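Local coordinates for DUF4974 domain-containing protein (Parabacteroides distasonis, PDB 4M0N) that probably acts as a sigma-factor antagonist of the FecR family, this chain comprising the FecR and FecR C-terminal regions of a longer membrane protein, at residues Gln102-Met107 and Val170-Glu175; Arg217-Lys220 and Ile225-Tyr228. The protein carries 1 engineered substitution. All coordinates share one frame; numbering follows the deposited sequence. Where two conformers were deposited one is given.

In the fold
Contacts 1 and 2 differ in reach. Contact 1 bridges the FecR family region and helix 167-178 of the FecR C-terminal region, near the middle of the chain; contact 2 lies wholly within the C-terminal region, about 24 Å from the chain's centre, and closes a local beta hairpin. Both are partly buried. Contact 1 is small and polar, resting on a histidine-carboxylate bond among charged neighbours, whereas contact 2 runs on paired backbone bonds, with apolar packing on one face and arginine-tyrosine contacts on the other. Their centres are about 18 Å apart, yet they meet where I171 CD1 packs 3.3 Å from L227 CD1, joining helix 167-178 to the hairpin's sheet.

Contact 1: Gln102-Met107 and Val170-Glu175; sequences QEDELM and VIHDLE
H172 and D104 form a histidine-carboxylate hydrogen bond where the loop between strands 94-100 and 106-111 of the FecR region meets helix 167-178 of the FecR C-terminal region. The N-H at ND1 of H172 points to OD1 of D104, 2.8 Å away, with an N-H...O angle of 156°. D104 OD1 lies close to the ring plane, at the edge of the imidazole, while the donor reaches this oxygen on its anti side and well out of the carboxylate plane. The ring and carboxylate planes are 53° apart. The first torsion of H172 sets CG beside its backbone N (chi1 -79°) and carries the ring toward the loop; chi2 then turns the ND1-CE1 edge to it.

The same edge also meets E103, whose backbone O lies 3.2 Å from CE1 of H172, again near the ring plane. The side chain of E103 runs antiparallel to that of H172, CG 3.8 Å from ND1, then kinks so that its carboxylate turns away from the ring. R176, one turn farther along the helix, takes that carboxylate through OE2 and also makes a salt bridge to D104 OD1, so this oxygen is gripped by both a histidine and an arginine. K99 and R176 likewise hold OD1 of D173, and their positive charge probably eases the approach of two like charges, D104 OD2 and D173 OD1, which are 4.6 Å apart. The side chain of E103 lies about 4 Å from a bound magnesium ion and about 6 Å from G46, a magnesium-binding residue of this protein. H172 thus presents one edge to two successive loop residues: ND1 to the D104 carboxylate and CE1 to the carbonyl oxygen of E103.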
ATOM      1  N   GLN A 102      -8.612   1.478  -3.011  1.00 15.91           N
ATOM      2  CA  GLN A 102      -9.794   2.333  -3.113  1.00 17.09           C
ATOM      3  C   GLN A 102     -10.642   2.344  -1.848  1.00 17.97           C
ATOM      4  O   GLN A 102     -11.282   3.380  -1.543  1.00 18.60           O
ATOM      5  CB  GLN A 102     -10.599   2.002  -4.387  1.00 19.87           C
ATOM      6  CG  GLN A 102     -11.313   0.672  -4.395  1.00 22.15           C
ATOM      7  CD  GLN A 102     -11.966   0.305  -5.747  1.00 27.14           C
ATOM      8  OE1 GLN A 102     -11.931   1.046  -6.752  1.00 26.96           O
ATOM      9  NE2 GLN A 102     -12.569  -0.849  -5.761  1.00 26.41           N
ATOM     10  N   GLU A 103     -10.602   1.255  -1.076  1.00 17.69           N
ATOM     11  CA  GLU A 103     -11.283   1.183   0.231  1.00 20.23           C
ATOM     12  C   GLU A 103     -10.611   1.864   1.442  1.00 20.13           C
ATOM     13  O   GLU A 103     -11.188   1.888   2.543  1.00 21.33           O
ATOM     14  CB  GLU A 103     -11.572  -0.283   0.595  1.00 22.15           C
ATOM     15  CG  GLU A 103     -10.365  -1.159   0.881  1.00 25.51           C
ATOM     16  CD  GLU A 103      -9.877  -1.957  -0.305  1.00 26.51           C
ATOM     17  OE1 GLU A 103     -10.124  -1.442  -1.472  1.00 21.75           O
ATOM     18  OE2 GLU A 103      -9.275  -3.091  -0.055  1.00 19.94           O
ATOM     19  N   ASP A 104      -9.408   2.407   1.274  1.00 16.80           N
ATOM     20  CA  ASP A 104      -8.636   2.926   2.401  1.00 16.13           C
ATOM     21  C   ASP A 104      -8.771   4.447   2.468  1.00 18.69           C
ATOM     22  O   ASP A 104      -9.000   5.107   1.460  1.00 17.52           O
ATOM     23  CB  ASP A 104      -7.146   2.613   2.263  1.00 16.26           C
ATOM     24  CG  ASP A 104      -6.795   1.143   2.520  1.00 16.13           C
ATOM     25  OD1 ASP A 104      -7.725   0.313   2.704  1.00 17.35           O
ATOM     26  OD2 ASP A 104      -5.556   0.836   2.534  1.00 17.54           O
ATOM     27  N   GLU A 105      -8.574   4.972   3.656  1.00 18.75           N
ATOM     28  CA  GLU A 105      -8.600   6.413   3.868  0.50 20.43           C
ATOM     29  C   GLU A 105      -7.319   7.068   3.352  1.00 17.79           C
ATOM     30  O   GLU A 105      -7.340   8.246   3.014  1.00 18.61           O
ATOM     31  CB  GLU A 105      -8.862   6.776   5.344  0.50 24.30           C
ATOM     32  CG  GLU A 105      -7.775   6.424   6.348  0.50 25.69           C
ATOM     33  CD  GLU A 105      -7.973   7.094   7.701  0.50 28.74           C
ATOM     34  OE1 GLU A 105      -9.111   7.081   8.221  0.50 32.03           O
ATOM     35  OE2 GLU A 105      -6.983   7.633   8.249  0.50 34.19           O
ATOM     36  N   LEU A 106      -6.216   6.322   3.281  1.00 16.65           N
ATOM     37  CA  LEU A 106      -4.958   6.901   2.853  1.00 16.60           C
ATOM     38  C   LEU A 106      -4.407   6.269   1.597  1.00 17.03           C
ATOM     39  O   LEU A 106      -4.622   5.075   1.350  1.00 19.45           O
ATOM     40  CB  LEU A 106      -3.901   6.772   3.940  1.00 20.67           C
ATOM     41  CG  LEU A 106      -4.226   7.277   5.340  1.00 24.58           C
ATOM     42  CD1 LEU A 106      -3.136   6.886   6.334  1.00 29.96           C
ATOM     43  CD2 LEU A 106      -4.385   8.779   5.281  1.00 24.70           C
ATOM     44  N   MET A 107      -3.693   7.079   0.813  1.00 14.11           N
ATOM     45  CA  MET A 107      -2.887   6.629  -0.293  1.00 13.67           C
ATOM     46  C   MET A 107      -1.456   7.123  -0.052  1.00 13.74           C
ATOM     47  O   MET A 107      -1.264   8.186   0.502  1.00 14.45           O
ATOM     48  CB  MET A 107      -3.469   7.205  -1.575  1.00 15.98           C
ATOM     49  CG  MET A 107      -2.709   6.954  -2.834  1.00 19.59           C
ATOM     50  SD  MET A 107      -1.533   8.234  -3.275  1.00 25.94           S
ATOM     51  CE  MET A 107      -1.224   7.634  -4.937  1.00 24.40           C
ATOM     52  N   VAL A 170      -4.635  -0.194   9.720  1.00 23.38           N
ATOM     53  CA  VAL A 170      -4.046  -1.474  10.140  1.00 23.46           C
ATOM     54  C   VAL A 170      -5.017  -2.619   9.853  1.00 21.64           C
ATOM     55  O   VAL A 170      -4.633  -3.640   9.288  1.00 20.68           O
ATOM     56  CB  VAL A 170      -3.699  -1.451  11.650  1.00 24.42           C
ATOM     57  CG1 VAL A 170      -3.423  -2.847  12.178  1.00 30.33           C
ATOM     58  CG2 VAL A 170      -2.498  -0.540  11.901  1.00 24.32           C
ATOM     59  N   ILE A 171      -6.271  -2.455  10.251  1.00 23.34           N
ATOM     60  CA  ILE A 171      -7.234  -3.535  10.095  1.00 24.20           C
ATOM     61  C   ILE A 171      -7.464  -3.879   8.631  1.00 23.06           C
ATOM     62  O   ILE A 171      -7.617  -5.040   8.285  1.00 20.60           O
ATOM     63  CB  ILE A 171      -8.568  -3.203  10.804  1.00 31.67           C
ATOM     64  CG1 ILE A 171      -8.356  -3.277  12.317  1.00 32.58           C
ATOM     65  CG2 ILE A 171      -9.684  -4.115  10.338  1.00 33.81           C
ATOM     66  CD1 ILE A 171      -9.510  -2.689  13.087  1.00 41.83           C
ATOM     67  N   HIS A 172      -7.484  -2.880   7.759  1.00 22.29           N
ATOM     68  CA  HIS A 172      -7.600  -3.189   6.332  1.00 21.04           C
ATOM     69  C   HIS A 172      -6.384  -3.983   5.828  1.00 18.04           C
ATOM     70  O   HIS A 172      -6.544  -4.956   5.110  1.00 19.54           O
ATOM     71  CB  HIS A 172      -7.753  -1.906   5.547  1.00 21.93           C
ATOM     72  CG  HIS A 172      -9.138  -1.350   5.581  1.00 28.09           C
ATOM     73  ND1 HIS A 172      -9.660  -0.587   4.557  1.00 33.41           N
ATOM     74  CD2 HIS A 172     -10.122  -1.474   6.502  1.00 31.61           C
ATOM     75  CE1 HIS A 172     -10.906  -0.252   4.854  1.00 30.61           C
ATOM     76  NE2 HIS A 172     -11.210  -0.775   6.030  1.00 33.19           N
ATOM     77  N   ASP A 173      -5.181  -3.604   6.250  1.00 18.40           N
ATOM     78  CA  ASP A 173      -3.979  -4.363   5.895  1.00 18.51           C
ATOM     79  C   ASP A 173      -4.065  -5.801   6.371  1.00 19.45           C
ATOM     80  O   ASP A 173      -3.691  -6.749   5.648  1.00 19.63           O
ATOM     81  CB  ASP A 173      -2.713  -3.769   6.503  1.00 23.42           C
ATOM     82  CG  ASP A 173      -2.310  -2.452   5.884  1.00 28.29           C
ATOM     83  OD1 ASP A 173      -2.831  -2.092   4.820  1.00 28.00           O
ATOM     84  OD2 ASP A 173      -1.429  -1.800   6.478  1.00 34.20           O
ATOM     85  N   LEU A 174      -4.537  -5.985   7.603  1.00 18.76           N
ATOM     86  CA  LEU A 174      -4.658  -7.339   8.143  1.00 20.02           C
ATOM     87  C   LEU A 174      -5.686  -8.165   7.392  1.00 19.32           C
ATOM     88  O   LEU A 174      -5.419  -9.332   7.019  1.00 19.30           O
ATOM     89  CB  LEU A 174      -4.988  -7.313   9.635  1.00 21.80           C
ATOM     90  CG  LEU A 174      -3.981  -6.627  10.575  1.00 22.49           C
ATOM     91  CD1 LEU A 174      -4.458  -6.769  12.014  1.00 22.78           C
ATOM     92  CD2 LEU A 174      -2.566  -7.143  10.429  1.00 24.09           C
ATOM     93  N   GLU A 175      -6.847  -7.576   7.136  1.00 18.92           N
ATOM     94  CA  GLU A 175      -7.867  -8.285   6.376  1.00 20.70           C
ATOM     95  C   GLU A 175      -7.356  -8.754   5.024  1.00 19.50           C
ATOM     96  O   GLU A 175      -7.586  -9.896   4.597  1.00 20.14           O
ATOM     97  CB  GLU A 175      -9.102  -7.414   6.137  1.00 23.23           C
ATOM     98  CG  GLU A 175      -9.897  -7.063   7.362  1.00 27.24           C
ATOM     99  CD  GLU A 175     -11.154  -6.311   6.987  1.00 31.68           C
ATOM    100  OE1 GLU A 175     -11.026  -5.158   6.517  1.00 37.36           O
ATOM    101  OE2 GLU A 175     -12.241  -6.879   7.172  1.00 29.37           O
TER

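Contact 2: Arg217-Lys220 and Ile225-Tyr228; sequences RYRK and IVLY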
ATOM      1  N   ARG A 217      -8.854  -5.869  22.470  1.00 40.01           N
ATOM      2  CA  ARG A 217      -8.999  -7.321  22.449  1.00 40.35           C
ATOM      3  C   ARG A 217      -9.689  -7.749  21.166  1.00 38.52           C
ATOM      4  O   ARG A 217     -10.244  -6.921  20.429  1.00 37.54           O
ATOM      5  CB  ARG A 217      -9.797  -7.826  23.657  1.00 43.77           C
ATOM      6  CG  ARG A 217      -9.027  -7.775  24.969  1.00 47.29           C
ATOM      7  CD  ARG A 217      -9.851  -8.289  26.141  1.00 51.36           C
ATOM      8  NE  ARG A 217      -9.333  -7.723  27.390  1.00 55.92           N
ATOM      9  CZ  ARG A 217      -8.328  -8.226  28.109  1.00 54.13           C
ATOM     10  NH1 ARG A 217      -7.714  -9.351  27.743  1.00 53.08           N
ATOM     11  NH2 ARG A 217      -7.936  -7.595  29.213  1.00 54.52           N
ATOM     12  N   TYR A 218      -9.640  -9.044  20.896  1.00 37.03           N
ATOM     13  CA  TYR A 218     -10.344  -9.609  19.751  1.00 38.77           C
ATOM     14  C   TYR A 218     -11.029 -10.927  20.101  1.00 38.86           C
ATOM     15  O   TYR A 218     -10.525 -11.686  20.921  1.00 39.22           O
ATOM     16  CB  TYR A 218      -9.362  -9.828  18.603  1.00 37.86           C
ATOM     17  CG  TYR A 218      -8.286 -10.846  18.903  1.00 37.37           C
ATOM     18  CD1 TYR A 218      -7.154 -10.493  19.638  1.00 38.00           C
ATOM     19  CD2 TYR A 218      -8.400 -12.156  18.452  1.00 38.93           C
ATOM     20  CE1 TYR A 218      -6.160 -11.414  19.896  1.00 39.10           C
ATOM     21  CE2 TYR A 218      -7.413 -13.086  18.710  1.00 42.61           C
ATOM     22  CZ  TYR A 218      -6.293 -12.706  19.430  1.00 40.46           C
ATOM     23  OH  TYR A 218      -5.314 -13.640  19.693  1.00 45.33           O
ATOM     24  N   ARG A 219     -12.186 -11.178  19.489  1.00 40.12           N
ATOM     25  CA  ARG A 219     -12.799 -12.508  19.517  1.00 43.03           C
ATOM     26  C   ARG A 219     -13.293 -12.956  18.143  1.00 44.25           C
ATOM     27  O   ARG A 219     -13.698 -12.135  17.312  1.00 39.30           O
ATOM     28  CB  ARG A 219     -13.952 -12.553  20.527  1.00 47.79           C
ATOM     29  CG  ARG A 219     -15.067 -11.563  20.244  1.00 50.20           C
ATOM     30  CD  ARG A 219     -16.111 -11.536  21.346  1.00 57.10           C
ATOM     31  NE  ARG A 219     -16.489 -10.156  21.642  1.00 62.27           N
ATOM     32  CZ  ARG A 219     -17.261  -9.391  20.873  1.00 59.70           C
ATOM     33  NH1 ARG A 219     -17.786  -9.857  19.740  1.00 58.20           N
ATOM     34  NH2 ARG A 219     -17.523  -8.146  21.250  1.00 62.52           N
ATOM     35  N   LYS A 220     -13.275 -14.271  17.921  1.00 46.84           N
ATOM     36  CA  LYS A 220     -13.718 -14.847  16.655  1.00 50.69           C
ATOM     37  C   LYS A 220     -15.212 -15.155  16.699  1.00 52.85           C
ATOM     38  O   LYS A 220     -15.730 -15.598  17.721  1.00 55.85           O
ATOM     39  CB  LYS A 220     -12.933 -16.121  16.334  1.00 52.02           C
ATOM     40  N   ILE A 225     -13.734 -11.728  12.727  1.00 37.38           N
ATOM     41  CA  ILE A 225     -13.044 -11.315  13.935  1.00 35.43           C
ATOM     42  C   ILE A 225     -13.537  -9.923  14.284  1.00 35.40           C
ATOM     43  O   ILE A 225     -13.562  -9.035  13.430  1.00 33.72           O
ATOM     44  CB  ILE A 225     -11.507 -11.300  13.792  1.00 34.86           C
ATOM     45  CG1 ILE A 225     -10.983 -12.719  13.597  1.00 35.85           C
ATOM     46  CG2 ILE A 225     -10.862 -10.682  15.028  1.00 35.15           C
ATOM     47  CD1 ILE A 225      -9.497 -12.786  13.358  1.00 35.34           C
ATOM     48  N   VAL A 226     -13.924  -9.746  15.546  1.00 34.56           N
ATOM     49  CA  VAL A 226     -14.412  -8.462  16.064  1.00 35.14           C
ATOM     50  C   VAL A 226     -13.423  -7.908  17.085  1.00 34.50           C
ATOM     51  O   VAL A 226     -13.012  -8.614  17.998  1.00 35.89           O
ATOM     52  CB  VAL A 226     -15.779  -8.623  16.746  1.00 38.50           C
ATOM     53  CG1 VAL A 226     -16.273  -7.280  17.276  1.00 42.08           C
ATOM     54  CG2 VAL A 226     -16.793  -9.244  15.786  1.00 38.64           C
ATOM     55  N   LEU A 227     -13.027  -6.652  16.913  1.00 33.99           N
ATOM     56  CA  LEU A 227     -12.115  -5.996  17.845  1.00 34.57           C
ATOM     57  C   LEU A 227     -12.928  -5.166  18.811  1.00 35.50           C
ATOM     58  O   LEU A 227     -13.949  -4.591  18.430  1.00 35.00           O
ATOM     59  CB  LEU A 227     -11.125  -5.083  17.119  1.00 33.92           C
ATOM     60  CG  LEU A 227     -10.184  -5.739  16.107  1.00 35.06           C
ATOM     61  CD1 LEU A 227      -9.143  -4.749  15.586  1.00 33.11           C
ATOM     62  CD2 LEU A 227      -9.495  -6.963  16.704  1.00 34.69           C
ATOM     63  N   TYR A 228     -12.489  -5.125  20.064  1.00 35.27           N
ATOM     64  CA  TYR A 228     -13.225  -4.405  21.092  1.00 36.49           C
ATOM     65  C   TYR A 228     -12.297  -3.943  22.215  1.00 38.49           C
ATOM     66  O   TYR A 228     -11.082  -4.165  22.161  1.00 36.06           O
ATOM     67  CB  TYR A 228     -14.372  -5.269  21.617  1.00 38.01           C
ATOM     68  CG  TYR A 228     -13.922  -6.461  22.407  1.00 37.94           C
ATOM     69  CD1 TYR A 228     -13.478  -7.625  21.777  1.00 36.25           C
ATOM     70  CD2 TYR A 228     -13.966  -6.443  23.808  1.00 40.07           C
ATOM     71  CE1 TYR A 228     -13.067  -8.726  22.524  1.00 37.90           C
ATOM     72  CE2 TYR A 228     -13.559  -7.527  24.554  1.00 40.48           C
ATOM     73  CZ  TYR A 228     -13.110  -8.664  23.918  1.00 39.26           C
ATOM     74  OH  TYR A 228     -12.709  -9.714  24.703  1.00 40.48           O
TER
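R217-K220 and I225-Y228 form an antiparallel beta hairpin in the FecR C-terminal region, strand 224-228 lying between strands 217-221 and 182-184. R217 with Y228 and R219 with V226 are hydrogen-bonded pairs, V226 N meeting R219 O at 3.0 Å, almost straight at 176°. On their face, CG of Y228 lies between its backbone N and carbonyl carbon (chi1 69°), which lays the ring back across the partner strand. CB of R217 makes a CH-pi contact 3.8 Å from the ring centroid, and NE of R219 lies over the opposite face. CZ of R219 forms an off-centre cation-pi contact, 4.8 Å from that centroid, while NH1 makes a salt bridge to OE2 of E221. An alanine in place of Y228 would probably deprive both arginines of this aromatic surface and let R219 turn more freely. On the other face, CB of Y218 packs 3.4 Å from CD2 of L227, and Y218 OH is hydrogen-bonded to OD1 of N208 in helix 203-214. Backbone bonds thus fix the pairing, while one face packs against the helix and the other sets the R217 methylene and the R219 guanidinium against opposite faces of one tyrosine ring.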